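Local coordinates for protein sortase (Actinomyces oris, PDB 5UTT) that probably acts as a class E-type sortase, a cysteine transpeptidase that joins sorting-signal proteins to the cell wall of this Gram-positive bacterium, at residues G116-K121 with R162-A167. Numbering follows the deposited sequence.
Sequences GHELVK and RWIVHA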
loop_
_atom_site.group_PDB
_atom_site.type_symbol
_atom_site.label_atom_id
_atom_site.label_comp_id
_atom_site.label_asym_id
_atom_site.label_seq_id
_atom_site.Cartn_x
_atom_site.Cartn_y
_atom_site.Cartn_z
ATOM N N GLY A 116 6.340 -1.879 -10.859
ATOM C CA GLY A 116 6.636 -0.665 -11.597
ATOM C C GLY A 116 6.034 0.561 -10.904
ATOM O O GLY A 116 5.275 0.422 -9.935
ATOM N N HIS A 117 6.382 1.746 -11.405
ATOM C CA HIS A 117 5.738 2.987 -10.975
ATOM C C HIS A 117 5.258 3.802 -12.161
ATOM O O HIS A 117 5.696 3.586 -13.314
ATOM C CB HIS A 117 6.673 3.821 -10.086
ATOM C CG HIS A 117 7.639 4.675 -10.842
ATOM N ND1 HIS A 117 8.841 4.207 -11.308
ATOM C CD2 HIS A 117 7.594 5.989 -11.164
ATOM C CE1 HIS A 117 9.484 5.190 -11.920
ATOM N NE2 HIS A 117 8.750 6.285 -11.830
ATOM N N GLU A 118 4.322 4.700 -11.893
ATOM C CA GLU A 118 3.767 5.596 -12.888
ATOM C C GLU A 118 3.743 6.993 -12.326
ATOM O O GLU A 118 3.531 7.155 -11.162
ATOM C CB GLU A 118 2.345 5.180 -13.198
ATOM C CG GLU A 118 2.281 3.833 -13.880
ATOM C CD GLU A 118 1.034 3.092 -13.616
ATOM O OE1 GLU A 118 0.206 3.523 -12.775
ATOM O OE2 GLU A 118 0.903 2.020 -14.265
ATOM N N LEU A 119 3.950 7.980 -13.193
ATOM C CA LEU A 119 3.589 9.369 -12.917
ATOM C C LEU A 119 2.402 9.761 -13.804
ATOM O O LEU A 119 2.521 9.710 -15.046
ATOM C CB LEU A 119 4.741 10.328 -13.225
ATOM C CG LEU A 119 5.659 10.607 -12.049
ATOM C CD1 LEU A 119 6.814 11.508 -12.460
ATOM C CD2 LEU A 119 4.879 11.235 -10.889
ATOM N N VAL A 120 1.296 10.129 -13.178
ATOM C CA VAL A 120 0.012 10.419 -13.855
ATOM C C VAL A 120 -0.659 11.688 -13.372
ATOM O O VAL A 120 -0.367 12.174 -12.269
ATOM C CB VAL A 120 -1.005 9.264 -13.745
ATOM C CG1 VAL A 120 -0.451 8.038 -14.461
ATOM C CG2 VAL A 120 -1.341 8.909 -12.316
ATOM N N LYS A 121 -1.601 12.173 -14.173
ATOM C CA LYS A 121 -2.547 13.202 -13.699
ATOM C C LYS A 121 -3.581 12.561 -12.754
ATOM O O LYS A 121 -3.938 11.371 -12.886
ATOM C CB LYS A 121 -3.243 13.878 -14.881
ATOM C CG LYS A 121 -2.331 14.782 -15.680
ATOM C CD LYS A 121 -2.960 15.125 -17.035
ATOM C CE LYS A 121 -2.797 13.988 -18.045
ATOM N NZ LYS A 121 -4.065 13.661 -18.744
ATOM N N ARG A 162 0.654 12.709 -9.741
ATOM C CA ARG A 162 0.568 11.684 -8.696
ATOM C C ARG A 162 1.582 10.573 -8.979
ATOM O O ARG A 162 1.585 9.998 -10.071
ATOM C CB ARG A 162 -0.864 11.100 -8.602
ATOM C CG ARG A 162 -1.969 12.126 -8.396
ATOM C CD ARG A 162 -1.877 12.723 -7.011
ATOM N NE ARG A 162 -3.032 13.584 -6.684
ATOM C CZ ARG A 162 -3.033 14.882 -6.896
ATOM N NH1 ARG A 162 -1.961 15.447 -7.481
ATOM N NH2 ARG A 162 -4.093 15.622 -6.557
ATOM N N TRP A 163 2.414 10.261 -7.996
ATOM C CA TRP A 163 3.332 9.125 -8.085
ATOM C C TRP A 163 2.616 7.862 -7.611
ATOM O O TRP A 163 2.115 7.768 -6.486
ATOM C CB TRP A 163 4.590 9.394 -7.269
ATOM C CG TRP A 163 5.681 8.412 -7.530
ATOM C CD1 TRP A 163 5.699 7.063 -7.247
ATOM C CD2 TRP A 163 6.980 8.731 -8.014
ATOM N NE1 TRP A 163 6.931 6.528 -7.567
ATOM C CE2 TRP A 163 7.722 7.540 -8.064
ATOM C CE3 TRP A 163 7.576 9.915 -8.469
ATOM C CZ2 TRP A 163 9.016 7.520 -8.524
ATOM C CZ3 TRP A 163 8.853 9.886 -8.921
ATOM C CH2 TRP A 163 9.569 8.699 -8.939
ATOM N N ILE A 164 2.604 6.852 -8.487
ATOM C CA ILE A 164 1.852 5.618 -8.273
ATOM C C ILE A 164 2.833 4.449 -8.261
ATOM O O ILE A 164 3.654 4.339 -9.137
ATOM C CB ILE A 164 0.880 5.324 -9.417
ATOM C CG1 ILE A 164 0.059 6.562 -9.780
ATOM C CG2 ILE A 164 -0.004 4.108 -9.089
ATOM C CD1 ILE A 164 -0.824 7.042 -8.656
ATOM N N VAL A 165 2.746 3.599 -7.239
ATOM C CA VAL A 165 3.527 2.345 -7.213
ATOM C C VAL A 165 2.595 1.146 -7.221
ATOM O O VAL A 165 1.716 1.036 -6.389
ATOM C CB VAL A 165 4.493 2.255 -6.004
ATOM C CG1 VAL A 165 5.216 0.893 -5.915
ATOM C CG2 VAL A 165 5.511 3.344 -6.099
ATOM N N HIS A 166 2.853 0.225 -8.141
ATOM C CA HIS A 166 2.120 -1.058 -8.167
ATOM C C HIS A 166 2.985 -2.232 -7.670
ATOM O O HIS A 166 4.154 -2.325 -8.021
ATOM C CB HIS A 166 1.665 -1.374 -9.608
ATOM C CG HIS A 166 0.619 -0.451 -10.135
ATOM N ND1 HIS A 166 0.741 0.228 -11.331
ATOM C CD2 HIS A 166 -0.536 -0.027 -9.582
ATOM C CE1 HIS A 166 -0.328 0.980 -11.513
ATOM N NE2 HIS A 166 -1.109 0.856 -10.457
ATOM N N ALA A 167 2.400 -3.119 -6.871
ATOM C CA ALA A 167 3.079 -4.318 -6.372
ATOM C C ALA A 167 2.134 -5.521 -6.483
ATOM O O ALA A 167 0.966 -5.452 -6.122
ATOM C CB ALA A 167 3.598 -4.142 -4.941
#
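H117 sets its imidazole nearly parallel to the six-membered ring of W163, diagonally across two antiparallel strands of the sortase beta-barrel, 108-120 and 161-174. The planes are only 8° from parallel, but with centroids 4.5 Å apart the rings are slid so far aside that they barely overlap. The touching is done by H117 CD2, which sits 3.4 Å from W163 CZ2, near the rim of the indole. W163 CG lies anti to its backbone N (chi1 -168°), while H117 CG is held between its own N and carbonyl carbon (chi1 83°). L119, on the same face of the sheet, brings its CD2 obliquely to W163 CE3, across the same six-membered ring from CZ2, at 3.9 Å. Beyond the pair, H150 of strand 142-150 meets W163 edge-to-face.

The other face carries the side chains of E118, V120, R162, I164 and H166. Here V120 CG2 packs against I164 CG1 at 3.7 Å, the two side chains crossing at about a right angle. Next to them the E118 carboxylate lies beside the H166 imidazole, though its detailed placement is doubtful. The far nitrogen of that ring, NE2, is hydrogen-bonded to V127 O, which helps set how the imidazole is turned, and P132 also touches this side chain.

Between the two faces runs the backbone ladder. E118 and I164 bond to each other in both directions, as do V120 and R162, and H166 N reaches G116 O. On its other side strand 161-174 bonds to 142-150 through W163 and V165. Between the bonded pairs the strands draw close, and H117 CA makes a CA-H...O contact of 3.1 Å with I164 O, the same oxygen that accepts the E118 N-H.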